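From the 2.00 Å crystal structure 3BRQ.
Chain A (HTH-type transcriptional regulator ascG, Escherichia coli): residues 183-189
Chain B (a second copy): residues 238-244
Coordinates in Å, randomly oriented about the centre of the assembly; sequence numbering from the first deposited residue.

Chain A (183-189) TPASGAE
Chain B (238-244) IAIAPYT

What backbone shapes do the two stretches bring together? Chain A enters as the first turns of a helix: A:Thr183 is extended (phi/psi -94/151), and from A:Pro184 onward every residue is helical, with phi between -57 and -70 and psi between -26 and -48. Chain B is less regular. A type I turn runs from B:Ile238 to B:Ala241, its corners at B:Ala239 (-61/-35) and B:Ile240 (-75/-9), and a 3-10 segment follows from B:Ala241 to B:Tyr243. The nearest pair of CA atoms across the stretches is A:Pro184 CA and B:Ile240 CA, 5.9 Å apart.

What holds each backbone in shape? At the helix start, A:Thr183 is the N-cap: with chi1 at 68° (p), its OG1 accepts from A:Ser186 N at 3.0 Å, satisfying an amide that has no carbonyl one turn earlier in the helix. A:Ser186, also p at 82°, returns the favour, its OG donating to A:Thr183 O at 2.8 Å. The helical ladder then begins, with A:Gly187 N to A:Thr183 O at 3.2 Å, A:Ala188 N to A:Pro184 O at 3.2 Å and A:Glu189 N to A:Ala185 O at 2.9 Å. Proline suits the first helical position because its lack of an amide hydrogen costs no bond there. In chain B, B:Ala241 N donates to B:Ile238 O at 3.0 Å, closing the turn, and B:Tyr243 N donates to B:Ile240 O at 2.8 Å.

Which apolar side chains fill the junction? A:Pro184 is central, its CB directed toward chain B and its ring puckered C-gamma exo. Its CG rests 3.9 Å from B:Ala239 CB and 3.7 Å from B:Ile240 CG2. B:Ile240 adopts p, t (64°, 163°); its CA-to-CB bond points sideways and the end of the side chain leads away, so the CG2 methyl makes this contact while CD1 lies farther off. These are van der Waals contacts between compact, nonpolar groups.

What does the tyrosine add? B:Tyr243, with chi1 -56° (m) and chi2 99°, has its CA-to-CB bond directed toward chain A, and its ring meets A:Pro184, A:Ala185 and A:Ala188. A:Pro184 C lies over one face of the ring, and A:Pro184 CB comes within 3.4 Å of B:Tyr243 CD1. A:Ala188 CB, one helical turn on, approaches B:Tyr243 CE2 obliquely at 4.1 Å. At its far end, B:Tyr243 OH reaches 3.1 Å from A:Ala185 CB, a tight contact with a methyl.

Do polar bonds join the stretches? No hydrogen bond crosses between the two stretches; the contacts described here are mainly apolar, and the stretches bury 243 Å² summed over both sides. A:Thr183, A:Ser186 and A:Glu189 (m, t, with chi3 8°) make no contact with the other stretch.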

ATOM      1  N   THR A 183       3.540  -5.480  11.428  1.00 33.37           N
ATOM      2  CA  THR A 183       2.728  -6.459  10.706  1.00 32.85           C
ATOM      3  C   THR A 183       1.504  -6.873  11.540  1.00 32.68           C
ATOM      4  O   THR A 183       1.543  -6.799  12.782  1.00 30.33           O
ATOM      5  CB  THR A 183       3.559  -7.728  10.361  1.00 32.77           C
ATOM      6  OG1 THR A 183       3.876  -8.432  11.558  1.00 33.28           O
ATOM      7  CG2 THR A 183       4.863  -7.372   9.657  1.00 33.55           C
ATOM      8  N   PRO A 184       0.398  -7.246  10.860  1.00 32.28           N
ATOM      9  CA  PRO A 184      -0.770  -7.801  11.566  1.00 32.48           C
ATOM     10  C   PRO A 184      -0.417  -9.042  12.392  1.00 32.89           C
ATOM     11  O   PRO A 184      -0.887  -9.155  13.527  1.00 32.52           O
ATOM     12  CB  PRO A 184      -1.735  -8.168  10.440  1.00 32.56           C
ATOM     13  CG  PRO A 184      -1.297  -7.329   9.223  1.00 33.05           C
ATOM     14  CD  PRO A 184       0.177  -7.104   9.399  1.00 32.98           C
ATOM     15  N   ALA A 185       0.436  -9.933  11.855  1.00 32.48           N
ATOM     16  CA  ALA A 185       0.797 -11.149  12.585  1.00 33.04           C
ATOM     17  C   ALA A 185       1.480 -10.761  13.889  1.00 32.70           C
ATOM     18  O   ALA A 185       1.184 -11.317  14.955  1.00 33.32           O
ATOM     19  CB  ALA A 185       1.693 -12.100  11.740  1.00 32.42           C
ATOM     20  N   SER A 186       2.331  -9.748  13.829  1.00 33.37           N
ATOM     21  CA  SER A 186       3.044  -9.293  15.036  1.00 33.11           C
ATOM     22  C   SER A 186       2.097  -8.657  16.058  1.00 33.80           C
ATOM     23  O   SER A 186       2.396  -8.634  17.264  1.00 34.06           O
ATOM     24  CB  SER A 186       4.197  -8.330  14.657  1.00 33.33           C
ATOM     25  OG  SER A 186       3.748  -6.984  14.442  1.00 33.24           O
ATOM     26  N   GLY A 187       0.959  -8.112  15.596  1.00 33.48           N
ATOM     27  CA  GLY A 187      -0.056  -7.575  16.542  1.00 32.89           C
ATOM     28  C   GLY A 187      -0.767  -8.670  17.338  1.00 33.08           C
ATOM     29  O   GLY A 187      -1.047  -8.536  18.544  1.00 32.21           O
ATOM     30  N   ALA A 188      -1.096  -9.754  16.640  1.00 33.97           N
ATOM     31  CA  ALA A 188      -1.716 -10.919  17.230  1.00 35.33           C
ATOM     32  C   ALA A 188      -0.734 -11.595  18.206  1.00 36.81           C
ATOM     33  O   ALA A 188      -1.106 -11.950  19.337  1.00 36.66           O
ATOM     34  CB  ALA A 188      -2.131 -11.890  16.122  1.00 35.54           C
ATOM     35  N   GLU A 189       0.513 -11.747  17.766  1.00 37.86           N
ATOM     36  CA  GLU A 189       1.570 -12.312  18.621  1.00 40.76           C
ATOM     37  C   GLU A 189       1.767 -11.471  19.883  1.00 41.14           C
ATOM     38  O   GLU A 189       1.775 -12.005  20.969  1.00 41.78           O
ATOM     39  CB  GLU A 189       2.879 -12.429  17.847  1.00 40.59           C
ATOM     40  CG  GLU A 189       2.846 -13.404  16.687  1.00 43.12           C
ATOM     41  CD  GLU A 189       4.078 -13.287  15.831  1.00 47.39           C
ATOM     42  OE1 GLU A 189       5.016 -12.556  16.241  1.00 51.10           O
ATOM     43  OE2 GLU A 189       4.123 -13.921  14.755  1.00 48.47           O
TER
ATOM     44  N   ILE B 238      -3.987  -9.562   0.905  1.00 23.24           N
ATOM     45  CA  ILE B 238      -3.254  -8.552   1.747  1.00 23.48           C
ATOM     46  C   ILE B 238      -2.838  -9.071   3.121  1.00 23.85           C
ATOM     47  O   ILE B 238      -3.370 -10.056   3.624  1.00 22.44           O
ATOM     48  CB  ILE B 238      -4.009  -7.233   1.875  1.00 22.91           C
ATOM     49  CG1 ILE B 238      -5.352  -7.449   2.574  1.00 19.96           C
ATOM     50  CG2 ILE B 238      -4.176  -6.561   0.470  1.00 24.89           C
ATOM     51  CD1 ILE B 238      -6.187  -6.213   2.609  1.00 16.66           C
ATOM     52  N   ALA B 239      -1.900  -8.381   3.768  1.00 25.33           N
ATOM     53  CA  ALA B 239      -1.360  -8.910   5.020  1.00 25.72           C
ATOM     54  C   ALA B 239      -2.451  -9.048   6.069  1.00 25.57           C
ATOM     55  O   ALA B 239      -2.451  -9.994   6.831  1.00 26.24           O
ATOM     56  CB  ALA B 239      -0.151  -8.042   5.526  1.00 26.39           C
ATOM     57  N   ILE B 240      -3.425  -8.148   6.082  1.00 26.36           N
ATOM     58  CA  ILE B 240      -4.521  -8.278   7.063  1.00 26.12           C
ATOM     59  C   ILE B 240      -5.573  -9.354   6.789  1.00 24.62           C
ATOM     60  O   ILE B 240      -6.419  -9.592   7.618  1.00 24.27           O
ATOM     61  CB  ILE B 240      -5.286  -6.939   7.308  1.00 27.66           C
ATOM     62  CG1 ILE B 240      -5.977  -6.484   6.043  1.00 28.04           C
ATOM     63  CG2 ILE B 240      -4.371  -5.886   7.799  1.00 25.79           C
ATOM     64  CD1 ILE B 240      -7.007  -5.484   6.319  1.00 34.29           C
ATOM     65  N   ALA B 241      -5.564  -9.977   5.621  1.00 24.67           N
ATOM     66  CA  ALA B 241      -6.637 -10.934   5.297  1.00 24.09           C
ATOM     67  C   ALA B 241      -6.818 -12.054   6.352  1.00 24.41           C
ATOM     68  O   ALA B 241      -7.956 -12.400   6.717  1.00 23.07           O
ATOM     69  CB  ALA B 241      -6.407 -11.515   3.874  1.00 23.53           C
ATOM     70  N   PRO B 242      -5.691 -12.628   6.888  1.00 24.94           N
ATOM     71  CA  PRO B 242      -5.978 -13.690   7.834  1.00 25.12           C
ATOM     72  C   PRO B 242      -6.529 -13.126   9.154  1.00 25.56           C
ATOM     73  O   PRO B 242      -6.912 -13.888  10.019  1.00 25.66           O
ATOM     74  CB  PRO B 242      -4.603 -14.363   8.025  1.00 26.22           C
ATOM     75  CG  PRO B 242      -3.753 -13.881   6.909  1.00 23.78           C
ATOM     76  CD  PRO B 242      -4.234 -12.467   6.722  1.00 24.99           C
ATOM     77  N   TYR B 243      -6.651 -11.805   9.264  1.00 24.68           N
ATOM     78  CA  TYR B 243      -6.958 -11.187  10.569  1.00 26.15           C
ATOM     79  C   TYR B 243      -8.279 -10.444  10.585  1.00 26.16           C
ATOM     80  O   TYR B 243      -8.656  -9.870  11.614  1.00 26.39           O
ATOM     81  CB  TYR B 243      -5.802 -10.271  11.025  1.00 26.08           C
ATOM     82  CG  TYR B 243      -4.515 -11.040  11.076  1.00 28.07           C
ATOM     83  CD1 TYR B 243      -3.593 -10.965  10.026  1.00 31.42           C
ATOM     84  CD2 TYR B 243      -4.238 -11.905  12.151  1.00 28.66           C
ATOM     85  CE1 TYR B 243      -2.414 -11.692  10.064  1.00 32.16           C
ATOM     86  CE2 TYR B 243      -3.078 -12.640  12.181  1.00 30.09           C
ATOM     87  CZ  TYR B 243      -2.179 -12.531  11.148  1.00 29.08           C
ATOM     88  OH  TYR B 243      -1.053 -13.299  11.160  1.00 29.20           O
ATOM     89  N   THR B 244      -9.008 -10.469   9.465  1.00 26.05           N
ATOM     90  CA  THR B 244     -10.366  -9.981   9.486  1.00 26.05           C
ATOM     91  C   THR B 244     -11.273 -10.987  10.231  1.00 27.04           C
ATOM     92  O   THR B 244     -10.899 -12.140  10.491  1.00 27.69           O
ATOM     93  CB  THR B 244     -10.898  -9.671   8.065  1.00 25.77           C
ATOM     94  OG1 THR B 244     -10.834 -10.852   7.289  1.00 25.30           O
ATOM     95  CG2 THR B 244     -10.012  -8.644   7.403  1.00 26.07           C
TER